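PDB 3MW6: uncharacterized protein NMB1681 from Neisseria meningitidis, which probably binds RNA, as a member of the FinO (ProQ/FinO) family of RNA chaperones. Local coordinates for residues M21-Q26 / A64-R69; L14-Q19 / T27-D32. One frame throughout, in Å; residues are numbered along the deposited sequence.

Contact 1: residues M21-Q26 / A64-R69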
loop_
_atom_site.group_PDB
_atom_site.type_symbol
_atom_site.label_atom_id
_atom_site.label_comp_id
_atom_site.label_asym_id
_atom_site.label_seq_id
_atom_site.Cartn_x
_atom_site.Cartn_y
_atom_site.Cartn_z
HETATM N N MSE A 21 26.184 -11.995 -10.873
HETATM C CA MSE A 21 26.904 -12.387 -9.662
HETATM C C MSE A 21 27.121 -11.192 -8.740
HETATM O O MSE A 21 27.366 -11.350 -7.546
HETATM C CB MSE A 21 28.259 -13.010 -10.006
HETATM C CG MSE A 21 28.191 -14.307 -10.788
HETATM SE SE MSE A 21 27.340 -15.760 -9.816
HETATM C CE MSE A 21 25.453 -15.473 -10.239
ATOM N N SER A 22 27.065 -9.994 -9.303
ATOM C CA SER A 22 27.149 -8.795 -8.484
ATOM C C SER A 22 25.745 -8.374 -8.069
ATOM O O SER A 22 24.870 -8.178 -8.912
ATOM C CB SER A 22 27.863 -7.669 -9.239
ATOM O OG SER A 22 27.584 -6.400 -8.676
ATOM N N LYS A 23 25.542 -8.239 -6.765
ATOM C CA LYS A 23 24.262 -7.843 -6.178
ATOM C C LYS A 23 23.823 -6.461 -6.676
ATOM O O LYS A 23 22.675 -6.249 -7.078
ATOM C CB LYS A 23 24.387 -7.824 -4.646
ATOM C CG LYS A 23 23.134 -8.248 -3.886
ATOM C CD LYS A 23 23.391 -8.379 -2.380
ATOM C CE LYS A 23 23.350 -7.029 -1.662
ATOM N NZ LYS A 23 23.588 -7.161 -0.191
ATOM N N LYS A 24 24.750 -5.510 -6.624
ATOM C CA LYS A 24 24.476 -4.165 -7.112
ATOM C C LYS A 24 24.145 -4.191 -8.610
ATOM O O LYS A 24 23.234 -3.506 -9.077
ATOM C CB LYS A 24 25.675 -3.250 -6.859
ATOM C CG LYS A 24 25.694 -2.032 -7.762
ATOM C CD LYS A 24 26.808 -1.072 -7.396
ATOM C CE LYS A 24 26.632 0.252 -8.125
ATOM N NZ LYS A 24 27.468 1.330 -7.526
ATOM N N LYS A 25 24.891 -4.992 -9.362
ATOM C CA LYS A 25 24.674 -5.073 -10.795
ATOM C C LYS A 25 23.384 -5.834 -11.116
ATOM O O LYS A 25 22.607 -5.397 -11.969
ATOM C CB LYS A 25 25.888 -5.686 -11.494
ATOM C CG LYS A 25 25.747 -5.803 -13.012
ATOM C CD LYS A 25 25.656 -4.442 -13.701
ATOM C CE LYS A 25 25.509 -4.619 -15.217
ATOM N NZ LYS A 25 25.647 -3.344 -15.986
ATOM N N GLN A 26 23.129 -6.943 -10.418
ATOM C CA GLN A 26 21.858 -7.651 -10.610
ATOM C C GLN A 26 20.641 -6.755 -10.313
ATOM O O GLN A 26 19.612 -6.840 -10.991
ATOM C CB GLN A 26 21.769 -8.944 -9.789
ATOM C CG GLN A 26 20.497 -9.718 -10.137
ATOM C CD GLN A 26 20.403 -11.099 -9.509
ATOM O OE1 GLN A 26 19.319 -11.688 -9.472
ATOM N NE2 GLN A 26 21.537 -11.634 -9.026
ATOM N N ALA A 64 15.124 -14.059 -6.314
ATOM C CA ALA A 64 13.876 -13.606 -5.691
ATOM C C ALA A 64 14.102 -12.498 -4.675
ATOM O O ALA A 64 13.276 -11.602 -4.532
ATOM C CB ALA A 64 13.141 -14.768 -5.028
ATOM N N ALA A 65 15.218 -12.551 -3.958
ATOM C CA ALA A 65 15.449 -11.561 -2.914
ATOM C C ALA A 65 15.735 -10.187 -3.498
ATOM O O ALA A 65 15.317 -9.181 -2.940
ATOM C CB ALA A 65 16.577 -11.996 -1.964
ATOM N N LEU A 66 16.464 -10.132 -4.605
ATOM C CA LEU A 66 16.795 -8.834 -5.171
ATOM C C LEU A 66 15.585 -8.283 -5.917
ATOM O O LEU A 66 15.437 -7.071 -6.061
ATOM C CB LEU A 66 18.018 -8.921 -6.078
ATOM C CG LEU A 66 19.307 -9.361 -5.381
ATOM C CD1 LEU A 66 20.476 -9.337 -6.349
ATOM C CD2 LEU A 66 19.608 -8.485 -4.172
ATOM N N ILE A 67 14.715 -9.178 -6.376
ATOM C CA ILE A 67 13.445 -8.768 -6.965
ATOM C C ILE A 67 12.568 -8.068 -5.910
ATOM O O ILE A 67 12.006 -6.992 -6.156
ATOM C CB ILE A 67 12.703 -9.961 -7.636
ATOM C CG1 ILE A 67 13.465 -10.418 -8.889
ATOM C CG2 ILE A 67 11.308 -9.562 -8.066
ATOM C CD1 ILE A 67 12.935 -11.698 -9.528
ATOM N N ALA A 68 12.480 -8.666 -4.728
ATOM C CA ALA A 68 11.697 -8.088 -3.648
ATOM C C ALA A 68 12.244 -6.708 -3.285
ATOM O O ALA A 68 11.490 -5.795 -2.995
ATOM C CB ALA A 68 11.711 -9.018 -2.426
ATOM N N ARG A 69 13.566 -6.572 -3.308
ATOM C CA ARG A 69 14.237 -5.316 -2.993
ATOM C C ARG A 69 13.871 -4.222 -4.007
ATOM O O ARG A 69 13.551 -3.097 -3.640
ATOM C CB ARG A 69 15.756 -5.544 -2.966
ATOM C CG ARG A 69 16.561 -4.419 -2.341
ATOM C CD ARG A 69 18.066 -4.580 -2.584
ATOM N NE ARG A 69 18.716 -5.488 -1.639
ATOM C CZ ARG A 69 20.034 -5.651 -1.554
ATOM N NH1 ARG A 69 20.841 -4.960 -2.350
ATOM N NH2 ARG A 69 20.548 -6.500 -0.676
#
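Gln26 and Leu66 meet at about a right angle, and their CA atoms, 7.5 Å apart, are the nearest pair between residues 21-26 and 64-69. A chi1 of -174° turns CG of Gln26 away from the backbone N, and the extended chain then runs past the CD1 methyl of Leu66. Its CB lies 3.7 Å from Leu66 CD1, and CG is hardly farther off. The amide carbon gives the closest approach of this pair, Gln26 CD to Leu66 CD1 at 3.6 Å, and NE2 follows at nearly the same distance. Both polar atoms at the tip have partners just beyond the segments: OE1 is hydrogen-bonded to Asp63 N, directly before helix 64-76, and NE2 to Thr20 O, before helix 23-37. Bonds at both ends of the amide restrict its rotation and give each polar atom of this buried side chain a partner. The contact thereby joins the first turn of helix 23-37 to that of helix 64-76 in the mainly helical ProQ/FinO fold. Ser22 occupies the N-cap of the former helix; its OG accepts from Lys25 N at 3.1 Å, with an N-H...O angle of 157°. The second methyl of Leu66 serves a different neighbour, since CD2 touches Lys23 CG at 3.5 Å, again with the side chains nearly perpendicular. Leu66 also touches Thr27 through CD2 and Ile30 through CB, so it packs on more of helix 23-37 than one residue. At the exposed margin, Lys23 and Arg69 were each modelled in two conformers. In the Arg69 conformer described here, Leu66 CD2 lies 3.9 Å above the guanidinium plane, over its centre, whereas Lys23 approaches the guanidinium edge; that short approach of like charges is doubtful.

Contact 2: residues L14-Q19 / T27-D32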
loop_
_atom_site.group_PDB
_atom_site.type_symbol
_atom_site.label_atom_id
_atom_site.label_comp_id
_atom_site.label_asym_id
_atom_site.label_seq_id
_atom_site.Cartn_x
_atom_site.Cartn_y
_atom_site.Cartn_z
ATOM N N LEU A 14 25.692 -15.814 -21.391
ATOM C CA LEU A 14 26.804 -16.105 -20.492
ATOM C C LEU A 14 27.220 -14.804 -19.821
ATOM O O LEU A 14 27.265 -14.715 -18.586
ATOM C CB LEU A 14 27.966 -16.737 -21.252
ATOM C CG LEU A 14 29.212 -17.269 -20.523
ATOM C CD1 LEU A 14 30.273 -16.179 -20.314
ATOM C CD2 LEU A 14 28.864 -17.974 -19.201
ATOM N N LYS A 15 27.486 -13.780 -20.635
ATOM C CA LYS A 15 27.831 -12.458 -20.111
ATOM C C LYS A 15 26.829 -11.940 -19.088
ATOM O O LYS A 15 27.221 -11.453 -18.028
ATOM C CB LYS A 15 28.045 -11.442 -21.235
ATOM C CG LYS A 15 29.439 -11.538 -21.853
ATOM C CD LYS A 15 29.428 -11.348 -23.360
ATOM C CE LYS A 15 30.592 -12.097 -24.006
ATOM N NZ LYS A 15 30.640 -13.535 -23.575
ATOM N N SER A 16 25.542 -12.050 -19.394
ATOM C CA SER A 16 24.511 -11.664 -18.437
ATOM C C SER A 16 24.579 -12.437 -17.127
ATOM O O SER A 16 24.498 -11.837 -16.052
ATOM C CB SER A 16 23.125 -11.822 -19.046
ATOM O OG SER A 16 22.904 -10.781 -19.971
ATOM N N ALA A 17 24.694 -13.762 -17.216
ATOM C CA ALA A 17 24.779 -14.602 -16.018
ATOM C C ALA A 17 25.947 -14.162 -15.168
ATOM O O ALA A 17 25.797 -13.946 -13.974
ATOM C CB ALA A 17 24.924 -16.079 -16.383
ATOM N N VAL A 18 27.114 -14.019 -15.790
ATOM C CA VAL A 18 28.307 -13.562 -15.079
ATOM C C VAL A 18 28.043 -12.238 -14.366
ATOM O O VAL A 18 28.415 -12.060 -13.208
ATOM C CB VAL A 18 29.485 -13.340 -16.030
ATOM C CG1 VAL A 18 30.565 -12.483 -15.343
ATOM C CG2 VAL A 18 30.040 -14.672 -16.544
ATOM N N GLN A 19 27.418 -11.301 -15.066
ATOM C CA GLN A 19 27.112 -9.995 -14.484
ATOM C C GLN A 19 26.187 -10.089 -13.268
ATOM O O GLN A 19 26.298 -9.287 -12.348
ATOM C CB GLN A 19 26.498 -9.066 -15.535
ATOM C CG GLN A 19 27.514 -8.325 -16.370
ATOM C CD GLN A 19 26.874 -7.604 -17.547
ATOM O OE1 GLN A 19 25.775 -7.955 -17.983
ATOM N NE2 GLN A 19 27.560 -6.587 -18.065
ATOM N N THR A 27 20.772 -5.892 -9.306
ATOM C CA THR A 27 19.692 -4.970 -8.921
ATOM C C THR A 27 19.376 -3.902 -9.980
ATOM O O THR A 27 18.212 -3.605 -10.240
ATOM C CB THR A 27 19.988 -4.293 -7.578
ATOM O OG1 THR A 27 20.177 -5.304 -6.580
ATOM C CG2 THR A 27 18.833 -3.391 -7.169
ATOM N N GLU A 28 20.404 -3.327 -10.591
ATOM C CA GLU A 28 20.174 -2.423 -11.702
ATOM C C GLU A 28 19.530 -3.169 -12.868
ATOM O O GLU A 28 18.613 -2.655 -13.504
ATOM C CB GLU A 28 21.475 -1.772 -12.153
ATOM C CG GLU A 28 21.973 -0.705 -11.211
ATOM C CD GLU A 28 23.458 -0.463 -11.353
ATOM O OE1 GLU A 28 24.066 -1.063 -12.265
ATOM O OE2 GLU A 28 24.017 0.317 -10.550
HETATM N N MSE A 29 20.000 -4.380 -13.149
HETATM C CA MSE A 29 19.483 -5.124 -14.295
HETATM C C MSE A 29 18.000 -5.441 -14.111
HETATM O O MSE A 29 17.224 -5.413 -15.079
HETATM C CB MSE A 29 20.268 -6.426 -14.530
HETATM C CG MSE A 29 21.716 -6.264 -15.012
HETATM SE SE MSE A 29 22.787 -7.892 -14.720
HETATM C CE MSE A 29 22.056 -8.990 -16.178
ATOM N N ILE A 30 17.612 -5.741 -12.870
ATOM C CA ILE A 30 16.240 -6.142 -12.578
ATOM C C ILE A 30 15.292 -4.976 -12.779
ATOM O O ILE A 30 14.215 -5.123 -13.367
ATOM C CB ILE A 30 16.080 -6.662 -11.147
ATOM C CG1 ILE A 30 16.835 -7.984 -10.989
ATOM C CG2 ILE A 30 14.609 -6.860 -10.823
ATOM C CD1 ILE A 30 16.842 -8.530 -9.582
ATOM N N ALA A 31 15.709 -3.818 -12.286
ATOM C CA ALA A 31 14.930 -2.594 -12.389
ATOM C C ALA A 31 14.757 -2.202 -13.849
ATOM O O ALA A 31 13.637 -1.955 -14.299
ATOM C CB ALA A 31 15.601 -1.463 -11.595
ATOM N N ASP A 32 15.857 -2.180 -14.598
ATOM C CA ASP A 32 15.789 -1.865 -16.035
ATOM C C ASP A 32 14.884 -2.856 -16.764
ATOM O O ASP A 32 14.045 -2.467 -17.573
ATOM C CB ASP A 32 17.180 -1.851 -16.677
ATOM C CG ASP A 32 18.056 -0.715 -16.167
ATOM O OD1 ASP A 32 17.549 0.193 -15.458
ATOM O OD2 ASP A 32 19.266 -0.736 -16.480
#
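Met29, a selenomethionine, reaches from residues 27-32 of helix 23-37 to Ser16 and Gln19 on the preceding helix. Taken in order, Thr27 comes first: its OG1 is hydrogen-bonded to Lys23 O one turn back, and its side chain packs on Val70. Met29 then carries the whole contact. Its side chain leaves the helix toward residues 14-19, and the selenium lies 4.0 Å from Gln19 CB. The bend at chi3 (75°) carries the terminal methyl toward Ser16, with Met29 CE 3.8 Å from Ser16 O and 4.2 Å from Ser16 CB. The touch is thus nonpolar on the Met29 side, without a hydrogen bond between the segments, and the summed buried surface is just 116 Å². The OG of Ser16 makes a weak hydrogen bond with Ala12 O in its own helix. Ile30, next in sequence, packs on Ile67 and Val70. Helix 23-37 thus packs on both neighbours: Met29 bridges to helix 9-19 and also touches Thr20 and Tyr62, whereas Ile30 packs against helix 64-76.

From the N terminus, the chain passes through helix 9-19 and a short turn into helix 23-37. Contact 2 closes this short loop, with seven residues between its segments. Contact 1 begins within that loop, at residues 21-26, and closes a longer one of 37 intervening residues at the start of helix 64-76. Their segments alternate, so the two loops cross. The contact centres are 9 Å apart, and both use helix 23-37. Direct touches connect them: Lys25 CG lies 3.6 Å from Gln19 O, and Leu66 CB 3.7 Å from Ile30 CD1. Together they tie helices 9-19 and 64-76 to this shared helix.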